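Local coordinates for protein arginase (Glaciozyma antarctica, PDB 5YNL) that probably hydrolyses L-arginine to L-ornithine and urea, as a cold-adapted arginase of a psychrophilic yeast, at residues Gly164-Tyr169 with Lys220-Pro225; Tyr260-Val265 with Phe308-Tyr313. All blocks are in the same frame, centred on the assembly; numbering follows the deposited sequence.

In the fold
Both contacts belong to one alpha/beta unit of the arginase family, built on a parallel sheet of eight strands, and the centre of the chain falls between them. Interaction 1 lies wholly earlier in the chain than interaction 2: it joins the C-terminal end of helix 158-168, which precedes strand 173-177, to the loop that leads into the adjacent strand 228-233. Interaction 2 sets helix 254-273, which leads to strand 281-286, beside helix 308-320, which leads to the neighbouring strand 324-330. The centres of interactions 1 and 2 are about 26 Å apart, and the nearest atoms of interactions 1 and 2 about 14 Å. Each thus joins, at a separate place, connections that lead into neighbouring strands of the same sheet.

Interaction 1. Residues Gly164-Tyr169 with Lys220-Pro225; sequences GTFKAY and KPCLKP
Phe166 projects from the last turn of helix 158-168 and meets two consecutive residues of the facing loop, Cys222 and Leu223. The CA atoms come closest between Phe166 and Cys222, 6.3 Å apart, and these two residues also bury the most surface. Cys222 lies nearer the root of the aromatic side chain: its SG comes within 3.6 Å of Phe166 CB and 4.8 Å from the ring centroid. The sulfur is 42° off the ring normal, an oblique sulfur-aromatic contact. With chi1 at 59°, SG sits between its own backbone N and carbonyl carbon, which brings it to the base of the phenyl group. Further out, Phe166 CD2 approaches the carbonyl O of Cys222 to 3.2 Å. Leu223 then reaches the far end of the ring with one methyl branch, CD1 lying 3.5 Å from Phe166 CZ. Around the contact, Phe166 also packs on Ala172 and Leu223 on Leu203, while a backbone hydrogen bond links Leu223 to Leu202. No hydrogen bond joins the segments; sulfur, methyl and ring surfaces carry most of the contact, so its cohesion should come mainly from dispersion and the exclusion of water, and the carbonyl O beside the ring carbon may add a weak electrostatic term.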
loop_
_atom_site.group_PDB
_atom_site.type_symbol
_atom_site.label_atom_id
_atom_site.label_comp_id
_atom_site.label_asym_id
_atom_site.label_seq_id
_atom_site.Cartn_x
_atom_site.Cartn_y
_atom_site.Cartn_z
ATOM N N GLY A 164 -4.100 10.590 -2.348
ATOM C CA GLY A 164 -3.410 11.579 -1.537
ATOM C C GLY A 164 -1.923 11.608 -1.824
ATOM O O GLY A 164 -1.353 12.669 -2.068
ATOM N N THR A 165 -1.298 10.431 -1.799
ATOM C CA THR A 165 0.137 10.287 -2.008
ATOM C C THR A 165 0.567 10.822 -3.378
ATOM O O THR A 165 1.536 11.591 -3.485
ATOM C CB THR A 165 0.544 8.814 -1.869
ATOM O OG1 THR A 165 0.318 8.375 -0.513
ATOM C CG2 THR A 165 1.995 8.629 -2.249
ATOM N N PHE A 166 -0.148 10.418 -4.426
ATOM C CA PHE A 166 0.189 10.860 -5.777
ATOM C C PHE A 166 -0.180 12.307 -6.005
ATOM O O PHE A 166 0.443 12.978 -6.819
ATOM C CB PHE A 166 -0.473 9.968 -6.822
ATOM C CG PHE A 166 0.279 8.689 -7.085
ATOM C CD1 PHE A 166 0.322 7.682 -6.128
ATOM C CD2 PHE A 166 0.941 8.497 -8.290
ATOM C CE1 PHE A 166 1.009 6.501 -6.362
ATOM C CE2 PHE A 166 1.627 7.321 -8.535
ATOM C CZ PHE A 166 1.669 6.320 -7.564
ATOM N N LYS A 167 -1.205 12.780 -5.302
ATOM C CA LYS A 167 -1.571 14.193 -5.329
ATOM C C LYS A 167 -0.352 14.985 -4.914
ATOM O O LYS A 167 -0.000 15.981 -5.541
ATOM C CB LYS A 167 -2.715 14.463 -4.343
ATOM C CG LYS A 167 -3.041 15.933 -4.120
ATOM C CD LYS A 167 -4.436 16.251 -4.619
ATOM C CE LYS A 167 -5.448 15.272 -4.061
ATOM N NZ LYS A 167 -5.465 15.268 -2.569
ATOM N N ALA A 168 0.301 14.516 -3.857
ATOM C CA ALA A 168 1.508 15.155 -3.357
ATOM C C ALA A 168 2.748 14.700 -4.122
ATOM O O ALA A 168 3.702 15.456 -4.260
ATOM C CB ALA A 168 1.674 14.877 -1.889
ATOM N N TYR A 169 2.748 13.464 -4.603
ATOM C CA TYR A 169 3.867 12.979 -5.400
ATOM C C TYR A 169 3.363 12.411 -6.719
ATOM O O TYR A 169 3.118 11.203 -6.828
ATOM C CB TYR A 169 4.666 11.907 -4.639
ATOM C CG TYR A 169 5.262 12.372 -3.324
ATOM C CD1 TYR A 169 6.348 13.235 -3.297
ATOM C CD2 TYR A 169 4.746 11.926 -2.105
ATOM C CE1 TYR A 169 6.904 13.651 -2.099
ATOM C CE2 TYR A 169 5.297 12.339 -0.891
ATOM C CZ TYR A 169 6.382 13.204 -0.895
ATOM O OH TYR A 169 6.939 13.623 0.303
ATOM N N LYS A 220 -9.098 11.537 -9.630
ATOM C CA LYS A 220 -8.414 11.705 -10.904
ATOM C C LYS A 220 -7.497 10.497 -11.082
ATOM O O LYS A 220 -6.901 10.008 -10.108
ATOM C CB LYS A 220 -7.603 13.002 -10.937
ATOM N N PRO A 221 -7.418 9.982 -12.318
ATOM C CA PRO A 221 -6.488 8.898 -12.634
ATOM C C PRO A 221 -5.070 9.397 -12.412
ATOM O O PRO A 221 -4.549 10.141 -13.244
ATOM C CB PRO A 221 -6.723 8.656 -14.129
ATOM C CG PRO A 221 -8.087 9.178 -14.398
ATOM C CD PRO A 221 -8.283 10.331 -13.460
ATOM N N CYS A 222 -4.456 9.009 -11.301
ATOM C CA CYS A 222 -3.149 9.550 -10.961
ATOM C C CYS A 222 -2.034 8.526 -11.167
ATOM O O CYS A 222 -0.864 8.801 -10.879
ATOM C CB CYS A 222 -3.162 10.055 -9.519
ATOM S SG CYS A 222 -3.563 8.788 -8.277
ATOM N N LEU A 223 -2.409 7.351 -11.674
ATOM C CA LEU A 223 -1.485 6.221 -11.788
ATOM C C LEU A 223 -1.371 5.690 -13.216
ATOM O O LEU A 223 -2.329 5.127 -13.754
ATOM C CB LEU A 223 -1.932 5.078 -10.872
ATOM C CG LEU A 223 -0.989 3.876 -10.858
ATOM C CD1 LEU A 223 0.206 4.153 -9.955
ATOM C CD2 LEU A 223 -1.708 2.607 -10.414
ATOM N N LYS A 224 -0.198 5.865 -13.819
ATOM C CA LYS A 224 0.110 5.266 -15.111
ATOM C C LYS A 224 0.384 3.770 -14.911
ATOM O O LYS A 224 0.973 3.380 -13.901
ATOM C CB LYS A 224 1.334 5.952 -15.722
ATOM C CG LYS A 224 1.085 7.369 -16.277
ATOM C CD LYS A 224 2.351 8.247 -16.160
ATOM C CE LYS A 224 2.286 9.525 -17.019
ATOM N NZ LYS A 224 2.610 9.339 -18.474
ATOM N N PRO A 225 -0.040 2.927 -15.867
ATOM C CA PRO A 225 0.124 1.469 -15.766
ATOM C C PRO A 225 1.576 0.990 -15.681
ATOM O O PRO A 225 1.812 -0.163 -15.304
ATOM C CB PRO A 225 -0.509 0.954 -17.069
ATOM C CG PRO A 225 -0.469 2.145 -18.025
ATOM C CD PRO A 225 -0.730 3.313 -17.112
#

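Interaction 2. Residues Tyr260-Val265 with Phe308-Tyr313; sequences YGIGKV and FREGHY
Ile262 fits against Glu310 and Tyr313, two residues on successive turns of the facing helix. Its CG2 methyl touches both, lying 3.7 Å from Glu310 CG and 3.9 Å from Tyr313 CD2. The aliphatic part of Glu310 thus makes the apolar contact, its side chain crossing that of Ile262 at a slant, whereas the tyrosine runs past the isoleucine in the opposite direction. Tyr313 has CG anti to the backbone N (chi1 180°), which carries its ring across to the other helix; there Tyr313 CE2 comes 3.9 Å from Gly263 CA, and ring carbon meets bare backbone.

A water adds a polar bridge to this contact. It accepts a hydrogen bond from Ile262 N at 3.0 Å and donates one to Glu310 OE2 at 2.7 Å. The bridge serves an amide at the place where helix 254-273 is kinked at Gly261, the N of Ile262 and of Gly263 lacking bonds to the turn before. The other carboxylate oxygen, Glu310 OE1, takes a hydrogen bond from Thr307 N, and the carboxylate is thereby held between its own helix start and the water. Farther out, Val257 packs against both Ile262 and Glu310, and Val266 against Tyr313.

The local axes run nearly parallel, 9° apart with a closest approach of 10.0 Å, as expected of neighbouring helices on one side of the parallel sheet in the alpha/beta fold of arginases.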
loop_
_atom_site.group_PDB
_atom_site.type_symbol
_atom_site.label_atom_id
_atom_site.label_comp_id
_atom_site.label_asym_id
_atom_site.label_seq_id
_atom_site.Cartn_x
_atom_site.Cartn_y
_atom_site.Cartn_z
ATOM N N TYR A 260 12.274 -17.135 -8.712
ATOM C CA TYR A 260 13.412 -16.237 -8.596
ATOM C C TYR A 260 13.852 -15.945 -7.162
ATOM O O TYR A 260 14.960 -15.471 -6.940
ATOM C CB TYR A 260 13.097 -14.911 -9.288
ATOM C CG TYR A 260 12.848 -14.981 -10.788
ATOM C CD1 TYR A 260 13.885 -15.208 -11.668
ATOM C CD2 TYR A 260 11.582 -14.742 -11.320
ATOM C CE1 TYR A 260 13.668 -15.234 -13.038
ATOM C CE2 TYR A 260 11.353 -14.766 -12.695
ATOM C CZ TYR A 260 12.400 -15.013 -13.536
ATOM O OH TYR A 260 12.198 -15.046 -14.895
ATOM N N GLY A 261 12.979 -16.184 -6.183
ATOM C CA GLY A 261 13.269 -15.782 -4.812
ATOM C C GLY A 261 12.872 -14.309 -4.662
ATOM O O GLY A 261 12.956 -13.515 -5.630
ATOM N N ILE A 262 12.409 -13.934 -3.463
ATOM C CA ILE A 262 11.917 -12.575 -3.233
ATOM C C ILE A 262 13.028 -11.557 -3.432
ATOM O O ILE A 262 12.758 -10.416 -3.739
ATOM C CB ILE A 262 11.279 -12.424 -1.817
ATOM C CG1 ILE A 262 10.386 -11.167 -1.721
ATOM C CG2 ILE A 262 12.367 -12.522 -0.720
ATOM C CD1 ILE A 262 9.052 -11.242 -2.475
ATOM N N GLY A 263 14.279 -11.975 -3.280
ATOM C CA GLY A 263 15.398 -11.070 -3.463
ATOM C C GLY A 263 15.401 -10.464 -4.858
ATOM O O GLY A 263 15.281 -9.226 -5.042
ATOM N N LYS A 264 15.526 -11.338 -5.847
ATOM C CA LYS A 264 15.523 -10.891 -7.221
ATOM C C LYS A 264 14.183 -10.249 -7.623
ATOM O O LYS A 264 14.138 -9.299 -8.402
ATOM C CB LYS A 264 15.885 -12.056 -8.134
ATOM C CG LYS A 264 16.188 -11.614 -9.528
ATOM C CD LYS A 264 17.083 -10.324 -9.568
ATOM C CE LYS A 264 17.740 -10.175 -10.942
ATOM N NZ LYS A 264 18.658 -11.340 -11.249
ATOM N N VAL A 265 13.090 -10.746 -7.070
ATOM C CA VAL A 265 11.793 -10.212 -7.425
ATOM C C VAL A 265 11.670 -8.740 -7.036
ATOM O O VAL A 265 11.174 -7.919 -7.826
ATOM C CB VAL A 265 10.637 -11.029 -6.821
ATOM C CG1 VAL A 265 9.346 -10.199 -6.778
ATOM C CG2 VAL A 265 10.417 -12.305 -7.624
ATOM N N PHE A 308 6.408 -14.843 6.299
ATOM C CA PHE A 308 6.617 -13.594 7.012
ATOM C C PHE A 308 7.948 -12.952 6.629
ATOM O O PHE A 308 8.019 -11.740 6.415
ATOM C CB PHE A 308 6.593 -13.770 8.515
ATOM C CG PHE A 308 7.193 -12.595 9.238
ATOM C CD1 PHE A 308 6.483 -11.400 9.355
ATOM C CD2 PHE A 308 8.490 -12.662 9.771
ATOM C CE1 PHE A 308 7.040 -10.290 9.998
ATOM C CE2 PHE A 308 9.051 -11.549 10.417
ATOM C CZ PHE A 308 8.320 -10.355 10.522
ATOM N N ARG A 309 8.999 -13.769 6.564
ATOM C CA ARG A 309 10.324 -13.287 6.179
ATOM C C ARG A 309 10.293 -12.531 4.837
ATOM O O ARG A 309 10.822 -11.418 4.746
ATOM C CB ARG A 309 11.366 -14.420 6.194
ATOM C CG ARG A 309 12.013 -14.652 7.571
ATOM C CD ARG A 309 12.870 -15.917 7.605
ATOM N NE ARG A 309 13.779 -16.019 6.457
ATOM C CZ ARG A 309 14.565 -17.068 6.193
ATOM N NH1 ARG A 309 14.568 -18.115 7.003
ATOM N NH2 ARG A 309 15.339 -17.063 5.112
ATOM N N GLU A 310 9.637 -13.101 3.827
ATOM C CA GLU A 310 9.485 -12.434 2.531
ATOM C C GLU A 310 8.715 -11.121 2.621
ATOM O O GLU A 310 9.088 -10.146 1.959
ATOM C CB GLU A 310 8.816 -13.354 1.491
ATOM C CG GLU A 310 9.724 -14.454 0.910
ATOM C CD GLU A 310 8.931 -15.626 0.335
ATOM O OE1 GLU A 310 7.735 -15.766 0.684
ATOM O OE2 GLU A 310 9.495 -16.413 -0.446
ATOM N N GLY A 311 7.637 -11.081 3.400
ATOM C CA GLY A 311 6.900 -9.835 3.581
ATOM C C GLY A 311 7.797 -8.804 4.265
ATOM O O GLY A 311 7.753 -7.595 3.978
ATOM N N HIS A 312 8.633 -9.296 5.174
ATOM C CA HIS A 312 9.580 -8.444 5.868
ATOM C C HIS A 312 10.681 -7.912 4.946
ATOM O O HIS A 312 10.980 -6.713 4.952
ATOM C CB HIS A 312 10.223 -9.205 7.004
ATOM C CG HIS A 312 11.029 -8.340 7.906
ATOM N ND1 HIS A 312 10.577 -7.947 9.140
ATOM C CD2 HIS A 312 12.253 -7.788 7.744
ATOM C CE1 HIS A 312 11.499 -7.178 9.711
ATOM N NE2 HIS A 312 12.517 -7.068 8.884
ATOM N N TYR A 313 11.310 -8.809 4.183
ATOM C CA TYR A 313 12.319 -8.397 3.211
ATOM C C TYR A 313 11.787 -7.333 2.236
ATOM O O TYR A 313 12.505 -6.405 1.885
ATOM C CB TYR A 313 12.922 -9.587 2.448
ATOM C CG TYR A 313 13.958 -9.128 1.449
ATOM C CD1 TYR A 313 15.263 -8.898 1.840
ATOM C CD2 TYR A 313 13.617 -8.877 0.121
ATOM C CE1 TYR A 313 16.214 -8.450 0.947
ATOM C CE2 TYR A 313 14.577 -8.418 -0.794
ATOM C CZ TYR A 313 15.870 -8.210 -0.361
ATOM O OH TYR A 313 16.821 -7.757 -1.237
HETATM O O HOH W 1 12.052 -15.899 -1.285
#